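Putative branched chain amino acid ABC transporter, periplasmic amino acid-binding protein (Brucella ovis, PDB 4XFK) serves as the periplasmic binding component of an amino-acid ABC transport system, probably binding leucine, isoleucine, valine, threonine and alanine. Local coordinates at residues 58-61 against 66-69; 148-153 against 181-186; 171-176 against 190-195; 279-284 against 289-294. The protein carries 1 engineered substitution. All coordinates share one frame; numbering follows the deposited sequence. Where two conformers were deposited one is given.

Contact 1: 58-61 against 66-69; sequences YDNQ and GAAD
The side-chain amide of Asn60 rests against the peptide that links Gly66 to Ala67 and carries nearly all of this small contact. Its oxygen comes closest: Asn60 OD1 lies 3.2 Å from Gly66 CA, an approach possible because Gly66 has no side chain there. On the other branch, Asn60 ND2 touches the methyl group of Ala67, with ND2 and CB 3.7 Å apart. The two branches therefore spread over consecutive residues of the helix. No hydrogen bond spans the segments; Asn60 OD1 is 3.4 Å from Ala67 N, but the angle is poor, so the meeting is one of packing.

What fixes the amide is the turn between strand and helix. Asn60 OD1 accepts a hydrogen bond from Gly62 N while ND2 donates to Gly63 O, so both polar atoms of this buried side chain have partners among the intervening residues. With CG trans to the backbone N (chi1 175°), the amide is carried out towards the helix. Behind it, Gln61 NE2 donates a straight bond of 2.9 Å to Asp59 OD1, arriving on the syn side of the carboxylate. Asp59 is in turn bound by Leu20 N and Ser21 OG, which ties the end of the strand to the chain following strand 13-18.

Strand 54-59 is an outermost strand of the parallel five-stranded sheet, paired with 13-18. Helix 63-76 starts just beyond it and leads on to strand 81-84, while Val90 and Ile94 of helix 88-104 pack against Ala67, and Val90 also touches Asn60.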
loop_
_atom_site.group_PDB
_atom_site.type_symbol
_atom_site.label_atom_id
_atom_site.label_comp_id
_atom_site.label_asym_id
_atom_site.label_seq_id
_atom_site.Cartn_x
_atom_site.Cartn_y
_atom_site.Cartn_z
ATOM N N TYR A 58 18.011 6.246 -1.010
ATOM C CA TYR A 58 18.634 5.682 -2.209
ATOM C C TYR A 58 17.654 5.736 -3.367
ATOM O O TYR A 58 16.669 5.004 -3.397
ATOM C CB TYR A 58 19.101 4.237 -1.968
ATOM C CG TYR A 58 20.146 4.151 -0.889
ATOM C CD1 TYR A 58 19.777 4.110 0.448
ATOM C CD2 TYR A 58 21.499 4.137 -1.198
ATOM C CE1 TYR A 58 20.728 4.067 1.450
ATOM C CE2 TYR A 58 22.458 4.082 -0.199
ATOM C CZ TYR A 58 22.060 4.050 1.119
ATOM O OH TYR A 58 22.992 4.001 2.129
ATOM N N ASP A 59 17.918 6.632 -4.303
ATOM C CA ASP A 59 17.087 6.814 -5.487
ATOM C C ASP A 59 17.323 5.656 -6.441
ATOM O O ASP A 59 18.398 5.521 -7.011
ATOM C CB ASP A 59 17.461 8.146 -6.133
ATOM C CG ASP A 59 16.587 8.519 -7.318
ATOM O OD1 ASP A 59 15.590 7.817 -7.609
ATOM O OD2 ASP A 59 16.915 9.548 -7.961
ATOM N N ASN A 60 16.316 4.802 -6.585
ATOM C CA ASN A 60 16.400 3.648 -7.456
ATOM C C ASN A 60 15.739 3.955 -8.792
ATOM O O ASN A 60 14.511 4.051 -8.882
ATOM C CB ASN A 60 15.726 2.423 -6.829
ATOM C CG ASN A 60 15.704 1.243 -7.773
ATOM O OD1 ASN A 60 16.569 1.132 -8.649
ATOM N ND2 ASN A 60 14.710 0.371 -7.630
ATOM N N GLN A 61 16.559 4.104 -9.828
ATOM C CA GLN A 61 16.060 4.442 -11.157
ATOM C C GLN A 61 15.959 3.228 -12.062
ATOM O O GLN A 61 15.551 3.339 -13.212
ATOM C CB GLN A 61 16.982 5.477 -11.796
ATOM C CG GLN A 61 16.893 6.826 -11.118
ATOM C CD GLN A 61 15.590 7.532 -11.445
ATOM O OE1 GLN A 61 15.189 7.612 -12.610
ATOM N NE2 GLN A 61 14.916 8.039 -10.421
ATOM N N GLY A 66 18.108 -2.270 -10.315
ATOM C CA GLY A 66 18.575 -1.148 -9.528
ATOM C C GLY A 66 18.449 -1.397 -8.037
ATOM O O GLY A 66 19.336 -1.055 -7.260
ATOM N N ALA A 67 17.341 -2.003 -7.638
ATOM C CA ALA A 67 17.082 -2.258 -6.231
ATOM C C ALA A 67 18.129 -3.168 -5.591
ATOM O O ALA A 67 18.530 -2.940 -4.453
ATOM C CB ALA A 67 15.692 -2.844 -6.059
ATOM N N ALA A 68 18.563 -4.199 -6.309
ATOM C CA ALA A 68 19.564 -5.113 -5.769
ATOM C C ALA A 68 20.855 -4.352 -5.459
ATOM O O ALA A 68 21.473 -4.538 -4.410
ATOM C CB ALA A 68 19.819 -6.269 -6.736
ATOM N N ASP A 69 21.236 -3.468 -6.371
ATOM C CA ASP A 69 22.416 -2.644 -6.186
ATOM C C ASP A 69 22.241 -1.710 -4.990
ATOM O O ASP A 69 23.140 -1.567 -4.159
ATOM C CB ASP A 69 22.683 -1.849 -7.467
ATOM C CG ASP A 69 23.866 -0.921 -7.340
ATOM O OD1 ASP A 69 25.009 -1.380 -7.556
ATOM O OD2 ASP A 69 23.653 0.270 -7.033
#

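Contact 2: 148-153 against 181-186; sequences GMKDKG and KEIGYE
The carbonyl of Ile183 is the flat group of this contact, and Lys150 comes to it from above its plane. Lys150 NZ donates a hydrogen bond of 2.9 Å to Ile183 O; the donor stands 37° out of the carbonyl plane and the C=O...N angle is 118°, so the ammonium group does not follow either lone pair. The preceding methylenes lean over the same oxygen, with Lys150 CD 3.3 Å from Ile183 O. The neighbouring carbonyl is near too: Lys150 NZ is 3.3 Å from Glu182 O.

Lys150 spans the gap with every side-chain torsion near trans, beginning with chi1 at -180°, which brings the whole chain straight across. On the way its CD passes the CG2 branch of Ile183 at 3.9 Å, the one apolar touch between the segments. The carboxylate of Glu182 remains at a distance, its OE2 6.9 Å from Lys150 NZ, so here the lysine is bonded to the main-chain oxygen of Ile183 and not held by a salt bridge to Glu182. Ile183 itself is buried against Ala146 and Gln147 of helix 138-152 and against Leu155.

Carbonyls at the C-terminal end of a helix lack the amide partners of its interior, and the positive charge of Lys150 probably complements the partial negative charge there. Helix 167-184 has a wider pi-type turn at 181-184, and helix 138-152 closes in a Schellman motif at Gly153, where phi is positive. Two helix C-termini are thus joined by a lysine in an alpha/beta lobe of the periplasmic binding protein fold.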
loop_
_atom_site.group_PDB
_atom_site.type_symbol
_atom_site.label_atom_id
_atom_site.label_comp_id
_atom_site.label_asym_id
_atom_site.label_seq_id
_atom_site.Cartn_x
_atom_site.Cartn_y
_atom_site.Cartn_z
ATOM N N GLY A 148 -17.838 -4.275 0.171
ATOM C CA GLY A 148 -18.377 -2.972 0.524
ATOM C C GLY A 148 -19.432 -2.505 -0.464
ATOM O O GLY A 148 -20.506 -2.049 -0.078
ATOM N N MET A 149 -19.133 -2.637 -1.753
ATOM C CA MET A 149 -20.116 -2.320 -2.789
ATOM C C MET A 149 -21.379 -3.179 -2.648
ATOM O O MET A 149 -22.504 -2.673 -2.762
ATOM C CB MET A 149 -19.505 -2.484 -4.175
ATOM C CG MET A 149 -18.406 -1.474 -4.435
ATOM S SD MET A 149 -17.573 -1.714 -6.009
ATOM C CE MET A 149 -18.872 -1.207 -7.143
ATOM N N LYS A 150 -21.195 -4.473 -2.381
ATOM C CA LYS A 150 -22.322 -5.375 -2.159
ATOM C C LYS A 150 -23.174 -4.931 -0.967
ATOM O O LYS A 150 -24.401 -4.897 -1.061
ATOM C CB LYS A 150 -21.825 -6.805 -1.964
ATOM C CG LYS A 150 -22.935 -7.820 -1.734
ATOM C CD LYS A 150 -22.347 -9.215 -1.636
ATOM C CE LYS A 150 -23.416 -10.278 -1.448
ATOM N NZ LYS A 150 -22.838 -11.643 -1.634
ATOM N N ASP A 151 -22.526 -4.576 0.141
ATOM C CA ASP A 151 -23.240 -4.134 1.342
ATOM C C ASP A 151 -24.058 -2.863 1.076
ATOM O O ASP A 151 -25.124 -2.660 1.663
ATOM C CB ASP A 151 -22.261 -3.872 2.500
ATOM C CG ASP A 151 -21.596 -5.144 3.026
ATOM O OD1 ASP A 151 -22.018 -6.262 2.661
ATOM O OD2 ASP A 151 -20.642 -5.018 3.822
ATOM N N LYS A 152 -23.547 -2.015 0.187
ATOM C CA LYS A 152 -24.186 -0.739 -0.121
ATOM C C LYS A 152 -25.256 -0.898 -1.203
ATOM O O LYS A 152 -26.091 -0.016 -1.401
ATOM C CB LYS A 152 -23.135 0.296 -0.550
ATOM C CG LYS A 152 -23.680 1.707 -0.765
ATOM C CD LYS A 152 -22.617 2.652 -1.303
ATOM C CE LYS A 152 -23.233 3.949 -1.811
ATOM N NZ LYS A 152 -24.058 4.632 -0.776
ATOM N N GLY A 153 -25.239 -2.030 -1.898
ATOM C CA GLY A 153 -26.210 -2.290 -2.947
ATOM C C GLY A 153 -25.839 -1.681 -4.291
ATOM O O GLY A 153 -26.708 -1.468 -5.141
ATOM N N LYS A 181 -17.861 -15.911 -7.342
ATOM C CA LYS A 181 -18.969 -16.795 -6.993
ATOM C C LYS A 181 -19.638 -16.401 -5.680
ATOM O O LYS A 181 -20.867 -16.294 -5.604
ATOM C CB LYS A 181 -18.483 -18.244 -6.927
ATOM N N GLU A 182 -18.831 -16.184 -4.648
ATOM C CA GLU A 182 -19.355 -15.845 -3.328
ATOM C C GLU A 182 -19.921 -14.426 -3.246
ATOM O O GLU A 182 -21.025 -14.212 -2.732
ATOM C CB GLU A 182 -18.271 -16.021 -2.266
ATOM C CG GLU A 182 -18.685 -15.522 -0.892
ATOM C CD GLU A 182 -17.609 -15.738 0.154
ATOM O OE1 GLU A 182 -16.607 -16.418 -0.158
ATOM O OE2 GLU A 182 -17.765 -15.227 1.284
ATOM N N ILE A 183 -19.169 -13.450 -3.741
ATOM C CA ILE A 183 -19.628 -12.075 -3.628
ATOM C C ILE A 183 -20.769 -11.788 -4.605
ATOM O O ILE A 183 -21.741 -11.123 -4.252
ATOM C CB ILE A 183 -18.469 -11.080 -3.741
ATOM C CG1 ILE A 183 -17.416 -11.418 -2.678
ATOM C CG2 ILE A 183 -18.972 -9.661 -3.554
ATOM C CD1 ILE A 183 -16.287 -10.408 -2.549
ATOM N N GLY A 184 -20.675 -12.308 -5.821
ATOM C CA GLY A 184 -21.813 -12.243 -6.718
ATOM C C GLY A 184 -21.704 -11.349 -7.927
ATOM O O GLY A 184 -22.558 -10.491 -8.173
ATOM N N TYR A 185 -20.661 -11.564 -8.707
ATOM C CA TYR A 185 -20.567 -10.938 -10.008
ATOM C C TYR A 185 -20.000 -11.971 -10.962
ATOM O O TYR A 185 -19.358 -12.934 -10.538
ATOM C CB TYR A 185 -19.692 -9.679 -9.957
ATOM C CG TYR A 185 -18.362 -9.891 -9.267
ATOM C CD1 TYR A 185 -17.268 -10.380 -9.968
ATOM C CD2 TYR A 185 -18.201 -9.610 -7.911
ATOM C CE1 TYR A 185 -16.052 -10.592 -9.347
ATOM C CE2 TYR A 185 -16.986 -9.815 -7.279
ATOM C CZ TYR A 185 -15.918 -10.305 -8.002
ATOM O OH TYR A 185 -14.712 -10.518 -7.381
ATOM N N GLU A 186 -20.273 -11.792 -12.245
ATOM C CA GLU A 186 -19.630 -12.598 -13.261
ATOM C C GLU A 186 -18.522 -11.769 -13.880
ATOM O O GLU A 186 -18.747 -10.624 -14.277
ATOM C CB GLU A 186 -20.635 -13.010 -14.334
ATOM C CG GLU A 186 -20.031 -13.857 -15.444
ATOM C CD GLU A 186 -20.995 -14.134 -16.578
ATOM O OE1 GLU A 186 -22.226 -14.093 -16.359
ATOM O OE2 GLU A 186 -20.507 -14.393 -17.696
#

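Contact 3: 171-176 against 190-195; sequences DVENTV and KTLHEV
Water links Glu173 to Thr191, and less certainly to Lys190. One water sits between Glu173 OE1, 2.6 Å away, and Thr191 O, 2.8 Å away, and so joins the helix to the strand backbone. A second water donates to Glu173 OE2 at 2.7 Å and also lies close to Lys190 NZ, at 2.5 Å, a distance so short that this leg is doubtful. Each carboxylate oxygen thus has its own water, which should restrain the rotation of the group. Among direct hydrogen bonds, Thr175 OG1 and Thr175 N both donate to Asp171 O within the helix, from opposite faces of that carbonyl.

The charges themselves are held apart: Glu173 OE2 and Lys190 NZ are 4.4 Å from one another, too far for a salt bridge, although their opposite signs should still attract.

Van der Waals contact fills the rest. Glu173 is extended, with CG trans to the backbone N (chi1 -178°), and its carboxylate end crosses the lysine chain at about a right angle; Glu173 CD meets Lys190 CD at 3.7 Å. Further along the strand, Glu173 OE1 comes to 3.6 Å from Leu192 CG, the leucine bending its end towards the helix.

Helix 171-176 and strand 190-193 run antiparallel, at 169° between their directions and with axes 9.9 Å apart at closest approach, as the helix and second strand of a beta-alpha-beta unit do. Strand 186-193 pairs in parallel with strand 158-164, whose Ser161 touches both Glu173 and Lys190. Another side of the helix, through Val172, Thr175 and Val176, meets Phe142 of helix 138-152.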
loop_
_atom_site.group_PDB
_atom_site.type_symbol
_atom_site.label_atom_id
_atom_site.label_comp_id
_atom_site.label_asym_id
_atom_site.label_seq_id
_atom_site.Cartn_x
_atom_site.Cartn_y
_atom_site.Cartn_z
ATOM N N ASP A 171 -2.207 -10.941 -9.405
ATOM C CA ASP A 171 -2.855 -11.257 -8.137
ATOM C C ASP A 171 -4.234 -10.608 -8.023
ATOM O O ASP A 171 -5.167 -11.213 -7.476
ATOM C CB ASP A 171 -1.998 -10.809 -6.950
ATOM C CG ASP A 171 -0.783 -11.686 -6.721
ATOM O OD1 ASP A 171 -0.740 -12.827 -7.217
ATOM O OD2 ASP A 171 0.131 -11.229 -6.008
ATOM N N VAL A 172 -4.375 -9.378 -8.517
ATOM C CA VAL A 172 -5.684 -8.736 -8.500
ATOM C C VAL A 172 -6.671 -9.521 -9.364
ATOM O O VAL A 172 -7.780 -9.836 -8.923
ATOM C CB VAL A 172 -5.631 -7.251 -8.953
ATOM C CG1 VAL A 172 -7.048 -6.687 -9.073
ATOM C CG2 VAL A 172 -4.797 -6.423 -7.975
ATOM N N GLU A 173 -6.276 -9.833 -10.591
ATOM C CA GLU A 173 -7.155 -10.614 -11.451
ATOM C C GLU A 173 -7.558 -11.933 -10.795
ATOM O O GLU A 173 -8.738 -12.297 -10.781
ATOM C CB GLU A 173 -6.504 -10.902 -12.801
ATOM C CG GLU A 173 -7.438 -11.675 -13.734
ATOM C CD GLU A 173 -6.807 -12.026 -15.061
ATOM O OE1 GLU A 173 -6.691 -11.132 -15.920
ATOM O OE2 GLU A 173 -6.447 -13.206 -15.251
ATOM N N ASN A 174 -6.582 -12.657 -10.249
ATOM C CA ASN A 174 -6.870 -13.951 -9.639
ATOM C C ASN A 174 -7.811 -13.803 -8.441
ATOM O O ASN A 174 -8.706 -14.616 -8.238
ATOM C CB ASN A 174 -5.580 -14.672 -9.236
ATOM C CG ASN A 174 -4.783 -15.167 -10.434
ATOM O OD1 ASN A 174 -5.318 -15.320 -11.532
ATOM N ND2 ASN A 174 -3.501 -15.437 -10.219
ATOM N N THR A 175 -7.613 -12.746 -7.662
ATOM C CA THR A 175 -8.467 -12.455 -6.513
ATOM C C THR A 175 -9.898 -12.129 -6.937
ATOM O O THR A 175 -10.857 -12.684 -6.399
ATOM C CB THR A 175 -7.903 -11.274 -5.710
ATOM O OG1 THR A 175 -6.606 -11.611 -5.206
ATOM C CG2 THR A 175 -8.820 -10.927 -4.548
ATOM N N VAL A 176 -10.039 -11.242 -7.916
ATOM C CA VAL A 176 -11.350 -10.850 -8.412
ATOM C C VAL A 176 -12.112 -12.064 -8.969
ATOM O O VAL A 176 -13.298 -12.242 -8.693
ATOM C CB VAL A 176 -11.216 -9.732 -9.473
ATOM C CG1 VAL A 176 -12.513 -9.550 -10.247
ATOM C CG2 VAL A 176 -10.783 -8.422 -8.815
ATOM N N LYS A 190 -11.784 -10.126 -19.201
ATOM C CA LYS A 190 -10.642 -9.655 -18.434
ATOM C C LYS A 190 -9.437 -9.420 -19.328
ATOM O O LYS A 190 -9.326 -10.004 -20.409
ATOM C CB LYS A 190 -10.302 -10.632 -17.305
ATOM C CG LYS A 190 -9.922 -12.024 -17.767
ATOM C CD LYS A 190 -10.005 -13.023 -16.622
ATOM C CE LYS A 190 -9.939 -14.450 -17.139
ATOM N NZ LYS A 190 -10.120 -15.443 -16.041
ATOM N N THR A 191 -8.540 -8.560 -18.863
ATOM C CA THR A 191 -7.372 -8.143 -19.621
ATOM C C THR A 191 -6.186 -7.937 -18.695
ATOM O O THR A 191 -6.326 -7.345 -17.625
ATOM C CB THR A 191 -7.625 -6.775 -20.287
ATOM O OG1 THR A 191 -8.588 -6.925 -21.330
ATOM C CG2 THR A 191 -6.333 -6.174 -20.853
ATOM N N LEU A 192 -5.024 -8.428 -19.113
ATOM C CA LEU A 192 -3.753 -8.009 -18.545
ATOM C C LEU A 192 -2.983 -7.286 -19.638
ATOM O O LEU A 192 -2.849 -7.800 -20.754
ATOM C CB LEU A 192 -2.941 -9.211 -18.083
ATOM C CG LEU A 192 -3.442 -10.018 -16.892
ATOM C CD1 LEU A 192 -2.516 -11.205 -16.679
ATOM C CD2 LEU A 192 -3.502 -9.162 -15.641
ATOM N N HIS A 193 -2.458 -6.111 -19.323
ATOM C CA HIS A 193 -1.768 -5.315 -20.324
ATOM C C HIS A 193 -0.354 -4.954 -19.886
ATOM O O HIS A 193 0.017 -5.115 -18.721
ATOM C CB HIS A 193 -2.578 -4.055 -20.664
ATOM C CG HIS A 193 -2.868 -3.181 -19.481
ATOM N ND1 HIS A 193 -1.902 -2.409 -18.870
ATOM C CD2 HIS A 193 -4.017 -2.958 -18.793
ATOM C CE1 HIS A 193 -2.445 -1.747 -17.862
ATOM N NE2 HIS A 193 -3.725 -2.064 -17.790
ATOM N N GLU A 194 0.434 -4.478 -20.839
ATOM C CA GLU A 194 1.794 -4.044 -20.572
ATOM C C GLU A 194 1.809 -2.991 -19.472
ATOM O O GLU A 194 0.861 -2.214 -19.325
ATOM C CB GLU A 194 2.436 -3.494 -21.847
ATOM N N VAL A 195 2.891 -2.976 -18.706
ATOM C CA VAL A 195 2.985 -2.122 -17.533
ATOM C C VAL A 195 3.619 -0.777 -17.859
ATOM O O VAL A 195 4.740 -0.712 -18.370
ATOM C CB VAL A 195 3.805 -2.804 -16.419
ATOM C CG1 VAL A 195 3.743 -1.994 -15.135
ATOM C CG2 VAL A 195 3.298 -4.225 -16.187
HETATM O O HOH W 1 -7.307 -8.640 -15.306
HETATM O O HOH W 2 -8.186 -15.171 -14.461
#

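Contact 4: 279-284 against 289-294; sequences AFAEDY and GHYPSY
A loop that doubles back along the helix it has just left forms this contact: Gly289, with a positive phi, is the first residue to leave helix 274-288, and in the loop that follows His290, Tyr291 and Pro292 fold back against Phe280, Ala281, Glu282 and Tyr284. Pro292 is wedged between aromatic rings. Its CB lies over one face of Tyr284, 3.9 Å from the ring centroid and 27° off the normal, a CH-pi contact. Its CG meets Phe280 CE2 at 3.7 Å, and its CD packs on Ala281 CA, also at 3.7 Å.

The Tyr284 ring has a second neighbour in His290. The edge of Tyr284 points to the imidazole face in an offset edge-to-face pair, centroids 5.8 Å apart and planes at 72°. Near the plane of the Tyr284 ring, His290 O comes to 3.4 Å from Tyr284 CD2. Both polar tips, Tyr284 OH and His290 NE2, turn to Glu296 OE2 at the start of helix 296-312, so one carboxylate oxygen receives the two rings. The loop is thereby held between the helices it connects, while Ala33 and Ala34 of helix 26-44 also pack against Tyr284.

At the more exposed side, Tyr291 OH donates a 2.7 Å hydrogen bond to Glu282 OE2, on the syn side but tilted well out of the carboxylate plane. Glu282 starts out pointing away from the loop and comes round to it by a bend at CB-CG (chi2 -68°), then runs alongside the tyrosine. Between that bond and the backbone, the Tyr291 ring turns its edge to Ala281 O, which is 3.4 Å from CD1.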
loop_
_atom_site.group_PDB
_atom_site.type_symbol
_atom_site.label_atom_id
_atom_site.label_comp_id
_atom_site.label_asym_id
_atom_site.label_seq_id
_atom_site.Cartn_x
_atom_site.Cartn_y
_atom_site.Cartn_z
ATOM N N ALA A 279 -8.021 14.991 12.371
ATOM C CA ALA A 279 -6.868 15.661 12.963
ATOM C C ALA A 279 -5.572 15.201 12.293
ATOM O O ALA A 279 -4.661 15.996 12.063
ATOM C CB ALA A 279 -6.813 15.419 14.470
ATOM N N PHE A 280 -5.494 13.914 11.981
ATOM C CA PHE A 280 -4.346 13.399 11.252
ATOM C C PHE A 280 -4.236 14.022 9.863
ATOM O O PHE A 280 -3.158 14.422 9.454
ATOM C CB PHE A 280 -4.404 11.881 11.140
ATOM C CG PHE A 280 -3.421 11.323 10.157
ATOM C CD1 PHE A 280 -2.053 11.520 10.326
ATOM C CD2 PHE A 280 -3.856 10.631 9.047
ATOM C CE1 PHE A 280 -1.147 11.022 9.405
ATOM C CE2 PHE A 280 -2.961 10.129 8.127
ATOM C CZ PHE A 280 -1.599 10.325 8.303
ATOM N N ALA A 281 -5.353 14.107 9.142
ATOM C CA ALA A 281 -5.345 14.698 7.806
ATOM C C ALA A 281 -4.801 16.117 7.866
ATOM O O ALA A 281 -3.963 16.511 7.059
ATOM C CB ALA A 281 -6.748 14.689 7.199
ATOM N N GLU A 282 -5.270 16.890 8.841
ATOM C CA GLU A 282 -4.827 18.274 8.972
ATOM C C GLU A 282 -3.349 18.385 9.357
ATOM O O GLU A 282 -2.629 19.241 8.834
ATOM C CB GLU A 282 -5.704 19.022 9.976
ATOM C CG GLU A 282 -7.143 19.242 9.499
ATOM C CD GLU A 282 -7.233 20.210 8.332
ATOM O OE1 GLU A 282 -6.387 21.117 8.263
ATOM O OE2 GLU A 282 -8.142 20.065 7.480
ATOM N N ASP A 283 -2.886 17.534 10.267
ATOM C CA ASP A 283 -1.488 17.595 10.675
ATOM C C ASP A 283 -0.569 17.179 9.530
ATOM O O ASP A 283 0.473 17.800 9.295
ATOM C CB ASP A 283 -1.217 16.726 11.901
ATOM C CG ASP A 283 0.182 16.919 12.434
ATOM O OD1 ASP A 283 0.444 17.990 13.019
ATOM O OD2 ASP A 283 1.026 16.015 12.259
ATOM N N TYR A 284 -0.961 16.139 8.806
ATOM C CA TYR A 284 -0.171 15.674 7.677
ATOM C C TYR A 284 -0.072 16.755 6.605
ATOM O O TYR A 284 0.989 16.960 6.024
ATOM C CB TYR A 284 -0.782 14.391 7.107
ATOM C CG TYR A 284 0.121 13.660 6.151
ATOM C CD1 TYR A 284 1.065 12.756 6.622
ATOM C CD2 TYR A 284 0.041 13.877 4.783
ATOM C CE1 TYR A 284 1.910 12.084 5.752
ATOM C CE2 TYR A 284 0.876 13.201 3.907
ATOM C CZ TYR A 284 1.812 12.307 4.404
ATOM O OH TYR A 284 2.661 11.617 3.563
ATOM N N GLY A 289 2.274 19.568 3.116
ATOM C CA GLY A 289 1.669 20.439 2.129
ATOM C C GLY A 289 0.415 19.877 1.467
ATOM O O GLY A 289 -0.280 20.611 0.768
ATOM N N HIS A 290 0.116 18.590 1.671
ATOM C CA HIS A 290 -1.082 17.990 1.085
ATOM C C HIS A 290 -1.752 17.032 2.060
ATOM O O HIS A 290 -1.117 16.512 2.976
ATOM C CB HIS A 290 -0.750 17.257 -0.224
ATOM C CG HIS A 290 0.282 16.184 -0.071
ATOM N ND1 HIS A 290 1.627 16.415 -0.260
ATOM C CD2 HIS A 290 0.168 14.878 0.269
ATOM C CE1 HIS A 290 2.298 15.295 -0.052
ATOM N NE2 HIS A 290 1.437 14.349 0.273
ATOM N N TYR A 291 -3.046 16.810 1.865
ATOM C CA TYR A 291 -3.768 15.812 2.639
ATOM C C TYR A 291 -3.271 14.415 2.261
ATOM O O TYR A 291 -2.886 14.163 1.118
ATOM C CB TYR A 291 -5.271 15.925 2.376
ATOM C CG TYR A 291 -5.938 17.115 3.030
ATOM C CD1 TYR A 291 -5.950 17.256 4.414
ATOM C CD2 TYR A 291 -6.576 18.084 2.268
ATOM C CE1 TYR A 291 -6.572 18.339 5.018
ATOM C CE2 TYR A 291 -7.207 19.164 2.863
ATOM C CZ TYR A 291 -7.199 19.291 4.235
ATOM O OH TYR A 291 -7.832 20.368 4.818
ATOM N N PRO A 292 -3.266 13.492 3.226
ATOM C CA PRO A 292 -2.760 12.142 2.950
ATOM C C PRO A 292 -3.762 11.302 2.165
ATOM O O PRO A 292 -4.962 11.319 2.432
ATOM C CB PRO A 292 -2.544 11.562 4.350
ATOM C CG PRO A 292 -3.573 12.269 5.188
ATOM C CD PRO A 292 -3.687 13.658 4.628
ATOM N N SER A 293 -3.267 10.563 1.185
ATOM C CA SER A 293 -4.126 9.646 0.443
ATOM C C SER A 293 -3.258 8.566 -0.184
ATOM O O SER A 293 -2.034 8.590 -0.048
ATOM C CB SER A 293 -4.898 10.381 -0.651
ATOM O OG SER A 293 -4.017 10.816 -1.671
ATOM N N TYR A 294 -3.907 7.610 -0.849
ATOM C CA TYR A 294 -3.211 6.658 -1.699
ATOM C C TYR A 294 -2.187 5.889 -0.832
ATOM O O TYR A 294 -2.582 5.320 0.191
ATOM C CB TYR A 294 -2.644 7.430 -2.901
ATOM C CG TYR A 294 -1.809 6.678 -3.931
ATOM C CD1 TYR A 294 -2.156 5.406 -4.381
ATOM C CD2 TYR A 294 -0.664 7.270 -4.460
ATOM C CE1 TYR A 294 -1.372 4.752 -5.330
ATOM C CE2 TYR A 294 0.119 6.632 -5.399
ATOM C CZ TYR A 294 -0.239 5.369 -5.820
ATOM O OH TYR A 294 0.525 4.705 -6.753
#

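Overall arrangement
From the N terminus, contact 1 comes first and closes the short turn between edge strand 54-59 and helix 63-76 in the lobe built on the five-stranded parallel sheet. The chain then passes to the mixed sheet, where contacts 2 and 3 cross: segments 148-153, 171-176, 181-186 and 190-195 alternate. Both use helix 167-184, contact 2 tying its C-terminal end to helix 138-152 and contact 3 its middle to strand 186-193; a probable hydrogen bond from Tyr185 OH to Val176 O joins them. Contact 4 follows in series, closing the turn between helices 274-288 and 296-312. It lies on the opposite side of the chain's centre from contact 3, with nearest atoms about 11 Å apart.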